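Local coordinates for universal stress protein (Archaeoglobus fulgidus, PDB 6HCD) that is of unknown function but belongs to the universal stress protein family, many of whose members bind ATP and help cells through stress, at residues 99-102 and 107-110; 40-45 and 81-86. All coordinates share one frame; numbering follows the deposited sequence.

Contact 1. Residues 99-102 and 107-110; sequences LVRG and DDIV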
loop_
_atom_site.group_PDB
_atom_site.type_symbol
_atom_site.label_atom_id
_atom_site.label_comp_id
_atom_site.label_asym_id
_atom_site.label_seq_id
_atom_site.Cartn_x
_atom_site.Cartn_y
_atom_site.Cartn_z
ATOM N N LEU A 99 -6.432 11.857 16.939
ATOM C CA LEU A 99 -6.956 12.947 16.117
ATOM C C LEU A 99 -8.457 13.109 16.379
ATOM O O LEU A 99 -9.264 12.251 16.028
ATOM C CB LEU A 99 -6.688 12.662 14.636
ATOM C CG LEU A 99 -5.239 12.374 14.250
ATOM C CD1 LEU A 99 -5.138 11.986 12.787
ATOM C CD2 LEU A 99 -4.335 13.557 14.565
ATOM N N VAL A 100 -8.818 14.244 16.983
ATOM C CA VAL A 100 -10.198 14.646 17.144
ATOM C C VAL A 100 -10.311 16.057 16.560
ATOM O O VAL A 100 -10.021 17.034 17.225
ATOM C CB VAL A 100 -10.643 14.564 18.616
ATOM C CG1 VAL A 100 -12.120 14.843 18.758
ATOM C CG2 VAL A 100 -10.318 13.210 19.225
ATOM N N ARG A 101 -10.661 16.124 15.275
ATOM C CA ARG A 101 -10.445 17.304 14.441
ATOM C C ARG A 101 -11.687 17.626 13.594
ATOM O O ARG A 101 -11.609 18.433 12.656
ATOM C CB ARG A 101 -9.246 17.050 13.518
ATOM C CG ARG A 101 -7.997 16.567 14.235
ATOM C CD ARG A 101 -6.714 16.972 13.536
ATOM N NE ARG A 101 -6.546 16.335 12.241
ATOM C CZ ARG A 101 -5.465 16.458 11.473
ATOM N NH1 ARG A 101 -4.521 17.318 11.821
ATOM N NH2 ARG A 101 -5.340 15.723 10.372
ATOM N N GLY A 102 -12.827 17.011 13.924
ATOM C CA GLY A 102 -14.086 17.237 13.218
ATOM C C GLY A 102 -14.094 16.691 11.798
ATOM O O GLY A 102 -14.872 17.144 10.990
ATOM N N ASP A 107 -10.212 11.116 5.661
ATOM C CA ASP A 107 -9.707 12.482 5.385
ATOM C C ASP A 107 -8.697 12.895 6.465
ATOM O O ASP A 107 -7.695 13.546 6.181
ATOM C CB ASP A 107 -10.830 13.519 5.362
ATOM C CG ASP A 107 -11.787 13.370 4.201
ATOM O OD1 ASP A 107 -11.310 13.351 3.066
ATOM O OD2 ASP A 107 -12.995 13.285 4.454
ATOM N N ASP A 108 -8.996 12.515 7.714
ATOM C CA ASP A 108 -8.182 12.847 8.853
ATOM C C ASP A 108 -6.795 12.205 8.717
ATOM O O ASP A 108 -5.779 12.862 8.940
ATOM C CB ASP A 108 -8.872 12.395 10.143
ATOM C CG ASP A 108 -8.659 13.317 11.328
ATOM O OD1 ASP A 108 -8.037 14.358 11.154
ATOM O OD2 ASP A 108 -9.151 12.983 12.415
ATOM N N ILE A 109 -6.769 10.910 8.384
ATOM C CA ILE A 109 -5.535 10.136 8.250
ATOM C C ILE A 109 -4.713 10.717 7.089
ATOM O O ILE A 109 -3.511 10.906 7.209
ATOM C CB ILE A 109 -5.868 8.637 8.061
ATOM C CG1 ILE A 109 -6.437 8.022 9.348
ATOM C CG2 ILE A 109 -4.665 7.861 7.562
ATOM C CD1 ILE A 109 -7.270 6.780 9.133
ATOM N N VAL A 110 -5.378 10.971 5.963
ATOM C CA VAL A 110 -4.718 11.444 4.742
ATOM C C VAL A 110 -4.106 12.833 4.989
ATOM O O VAL A 110 -2.947 13.094 4.627
ATOM C CB VAL A 110 -5.719 11.421 3.564
ATOM C CG1 VAL A 110 -5.378 12.413 2.466
ATOM C CG2 VAL A 110 -5.874 9.999 3.010
HETATM O O HOH W 1 -11.393 14.163 13.380
#

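Contact 2. Residues 40-45 and 81-86; sequences RVLRFA and SWAVSI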
loop_
_atom_site.group_PDB
_atom_site.type_symbol
_atom_site.label_atom_id
_atom_site.label_comp_id
_atom_site.label_asym_id
_atom_site.label_seq_id
_atom_site.Cartn_x
_atom_site.Cartn_y
_atom_site.Cartn_z
ATOM N N ARG A 40 -0.487 -7.047 13.080
ATOM C CA ARG A 40 0.247 -7.347 11.844
ATOM C C ARG A 40 0.601 -6.035 11.135
ATOM O O ARG A 40 1.719 -5.897 10.600
ATOM C CB ARG A 40 -0.555 -8.264 10.916
ATOM C CG ARG A 40 -0.691 -9.696 11.409
ATOM C CD ARG A 40 -1.362 -10.616 10.401
ATOM N NE ARG A 40 -2.709 -10.186 10.046
ATOM C CZ ARG A 40 -3.827 -10.597 10.638
ATOM N NH1 ARG A 40 -3.786 -11.409 11.687
ATOM N NH2 ARG A 40 -4.994 -10.204 10.152
ATOM N N VAL A 41 -0.352 -5.093 11.138
ATOM C CA VAL A 41 -0.172 -3.758 10.556
ATOM C C VAL A 41 1.014 -3.074 11.237
ATOM O O VAL A 41 1.913 -2.545 10.578
ATOM C CB VAL A 41 -1.463 -2.926 10.653
ATOM C CG1 VAL A 41 -1.222 -1.457 10.320
ATOM C CG2 VAL A 41 -2.553 -3.483 9.733
ATOM N N LEU A 42 1.016 -3.106 12.569
ATOM C CA LEU A 42 2.034 -2.431 13.382
ATOM C C LEU A 42 3.401 -3.090 13.195
ATOM O O LEU A 42 4.389 -2.398 13.117
ATOM C CB LEU A 42 1.602 -2.461 14.848
ATOM C CG LEU A 42 0.445 -1.536 15.207
ATOM C CD1 LEU A 42 -0.198 -1.955 16.523
ATOM C CD2 LEU A 42 0.881 -0.084 15.249
ATOM N N ARG A 43 3.448 -4.426 13.146
ATOM C CA ARG A 43 4.705 -5.150 12.950
ATOM C C ARG A 43 5.319 -4.764 11.594
ATOM O O ARG A 43 6.530 -4.556 11.503
ATOM C CB ARG A 43 4.496 -6.663 13.072
ATOM C CG ARG A 43 4.274 -7.116 14.505
ATOM C CD ARG A 43 4.518 -8.600 14.721
ATOM N NE ARG A 43 3.540 -9.401 14.009
ATOM C CZ ARG A 43 2.382 -9.809 14.526
ATOM N NH1 ARG A 43 2.063 -9.485 15.768
ATOM N NH2 ARG A 43 1.545 -10.525 13.800
ATOM N N PHE A 44 4.491 -4.651 10.552
ATOM C CA PHE A 44 5.015 -4.278 9.221
ATOM C C PHE A 44 5.532 -2.833 9.241
ATOM O O PHE A 44 6.598 -2.553 8.702
ATOM C CB PHE A 44 3.967 -4.436 8.115
ATOM C CG PHE A 44 4.568 -4.407 6.732
ATOM C CD1 PHE A 44 4.798 -3.203 6.085
ATOM C CD2 PHE A 44 4.941 -5.580 6.099
ATOM C CE1 PHE A 44 5.348 -3.183 4.815
ATOM C CE2 PHE A 44 5.483 -5.557 4.823
ATOM C CZ PHE A 44 5.688 -4.356 4.188
ATOM N N ALA A 45 4.751 -1.931 9.854
ATOM C CA ALA A 45 5.115 -0.531 10.017
ATOM C C ALA A 45 6.445 -0.386 10.775
ATOM O O ALA A 45 7.288 0.422 10.388
ATOM C CB ALA A 45 3.995 0.212 10.699
ATOM N N SER A 81 -1.875 3.559 22.925
ATOM C CA SER A 81 -0.876 3.211 23.918
ATOM C C SER A 81 -0.368 1.783 23.674
ATOM O O SER A 81 0.824 1.495 23.701
ATOM C CB SER A 81 -1.432 3.402 25.314
ATOM O OG SER A 81 -0.502 2.928 26.272
ATOM N N TRP A 82 -1.306 0.869 23.448
ATOM C CA TRP A 82 -1.008 -0.520 23.107
ATOM C C TRP A 82 -0.186 -0.577 21.815
ATOM O O TRP A 82 0.811 -1.272 21.717
ATOM C CB TRP A 82 -2.322 -1.290 22.989
ATOM C CG TRP A 82 -2.220 -2.627 22.336
ATOM C CD1 TRP A 82 -1.893 -3.806 22.937
ATOM C CD2 TRP A 82 -2.541 -2.944 20.969
ATOM N NE1 TRP A 82 -1.969 -4.831 22.035
ATOM C CE2 TRP A 82 -2.346 -4.333 20.813
ATOM C CE3 TRP A 82 -2.943 -2.188 19.858
ATOM C CZ2 TRP A 82 -2.545 -4.976 19.586
ATOM C CZ3 TRP A 82 -3.111 -2.818 18.649
ATOM C CH2 TRP A 82 -2.891 -4.191 18.507
ATOM N N ALA A 83 -0.625 0.157 20.799
ATOM C CA ALA A 83 0.031 0.134 19.491
ATOM C C ALA A 83 1.489 0.586 19.608
ATOM O O ALA A 83 2.356 -0.023 19.014
ATOM C CB ALA A 83 -0.747 0.980 18.509
ATOM N N VAL A 84 1.752 1.668 20.347
ATOM C CA VAL A 84 3.117 2.182 20.528
ATOM C C VAL A 84 3.982 1.144 21.265
ATOM O O VAL A 84 5.170 0.994 20.964
ATOM C CB VAL A 84 3.109 3.556 21.231
ATOM C CG1 VAL A 84 4.468 3.901 21.850
ATOM C CG2 VAL A 84 2.617 4.661 20.286
ATOM N N SER A 85 3.393 0.395 22.213
ATOM C CA SER A 85 4.140 -0.639 22.921
ATOM C C SER A 85 4.572 -1.734 21.930
ATOM O O SER A 85 5.687 -2.224 21.998
ATOM C CB SER A 85 3.370 -1.161 24.128
ATOM O OG SER A 85 2.427 -2.155 23.763
ATOM N N ILE A 86 3.711 -2.081 20.972
ATOM C CA ILE A 86 4.041 -3.065 19.932
ATOM C C ILE A 86 5.221 -2.545 19.088
ATOM O O ILE A 86 6.168 -3.268 18.814
ATOM C CB ILE A 86 2.807 -3.399 19.063
ATOM C CG1 ILE A 86 1.693 -4.095 19.858
ATOM C CG2 ILE A 86 3.204 -4.210 17.848
ATOM C CD1 ILE A 86 2.031 -5.471 20.345
#

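Contact 1. Residues 99-102 and 107-110
Arg-101 crosses Asp-108 of the following helix at a slant, their flat groups 32° apart, and the two form a salt bridge. Arg-101 NE donates to Asp-108 OD1 at 2.7 Å, with an N-H...O angle of 156°. The oxygen lies in the guanidinium plane, at its edge, and accepts through its syn lone pair. A bend at chi3 (-66°) turns this NE edge toward the carboxylate.

That bond and Leu-99 make the tight part: Leu-99 CB lies 3.3 Å from Asp-108 OD2, and its CD2 puts a nonpolar group against one guanidinium face, offset toward the rim. The looser side is the partly exposed end of the arginine, where NH2 adds two weak bonds, to OD1 and to the backbone O of Asp-108. Water 1 bridges Arg-101 N and Asp-108 OD2. Aspartate suits this buried place because its oxygens serve two sides, OD1 the arginine, OD2 the water and the hydroxyl of Ser-61 on neighbouring strand 56-62.

Glu-115 pairs with Arg-101 NH1, and Phe-112 packs on Leu-99, tying strand 94-100 to helix 105-115, whose Ile-109 faces helix 138-146.

Contact 2. Residues 40-45 and 81-86
Leu-42 and Ile-86 bring their CA atoms to 6.9 Å where helix segments 40-45 and 81-86 cross at -44°, their axes 9.8 Å apart at closest approach. The contact is carried by Leu-42, whose side chain meets Trp-82, Ala-83 and Ile-86.

With CG anti to the carbonyl carbon (chi1 -72°), Leu-42 extends CD1 across the gap to Ala-83 CB, 3.6 Å away, while CD2 lies 3.8 Å from that same methyl. Alanine suits this place: its small side chain lets both leucine branches come down close to the opposing helix. Trp-82 supplies the far end of its six-membered ring. Because its CG is anti to the backbone N (chi1 166°), the indole swings toward helix 36-52 and sets CZ3 at 3.7 Å from Leu-42 CD1, meeting it obliquely. One turn on, the branch at CB of Ile-86 does two jobs: CG2 touches Leu-42 CB at 3.8 Å, while CG1 lies over one face of the indole near its rim and probably limits the ring's rotation. Ser-85, on the exposed side, turns its hydroxyl back to its own helix, donating to Trp-82 O at 2.8 Å.

Toward the sheet, Leu-42 also meets Val-29 of strand 27-30; Trp-82 also packs on Ala-38 and Glu-39 of helix 36-52. All the cross-contact touches are between apolar side chains, so this helix pair is joined by shape and by burial from water, with little of the directional bonding that polar groups would impose.

Contact 2 closes in the chain before contact 1 opens, and the two lie on opposite sides of the chain's centre, 20 Å apart between centres and about 10 Å between nearest atoms. They do not touch. Helix 70-89 is followed by strand 94-100, so the chain passes from the helix pair on one side of the largely parallel sheet to the strand that holds helix 105-115 on the other. Contact 2 is apolar, whereas contact 1 centres on a salt bridge. An unidentified ligand lies about 7 Å from the side chain of Leu-99, while an acetate, probably from the crystallisation liquor, is about 4 Å from that of Arg-101.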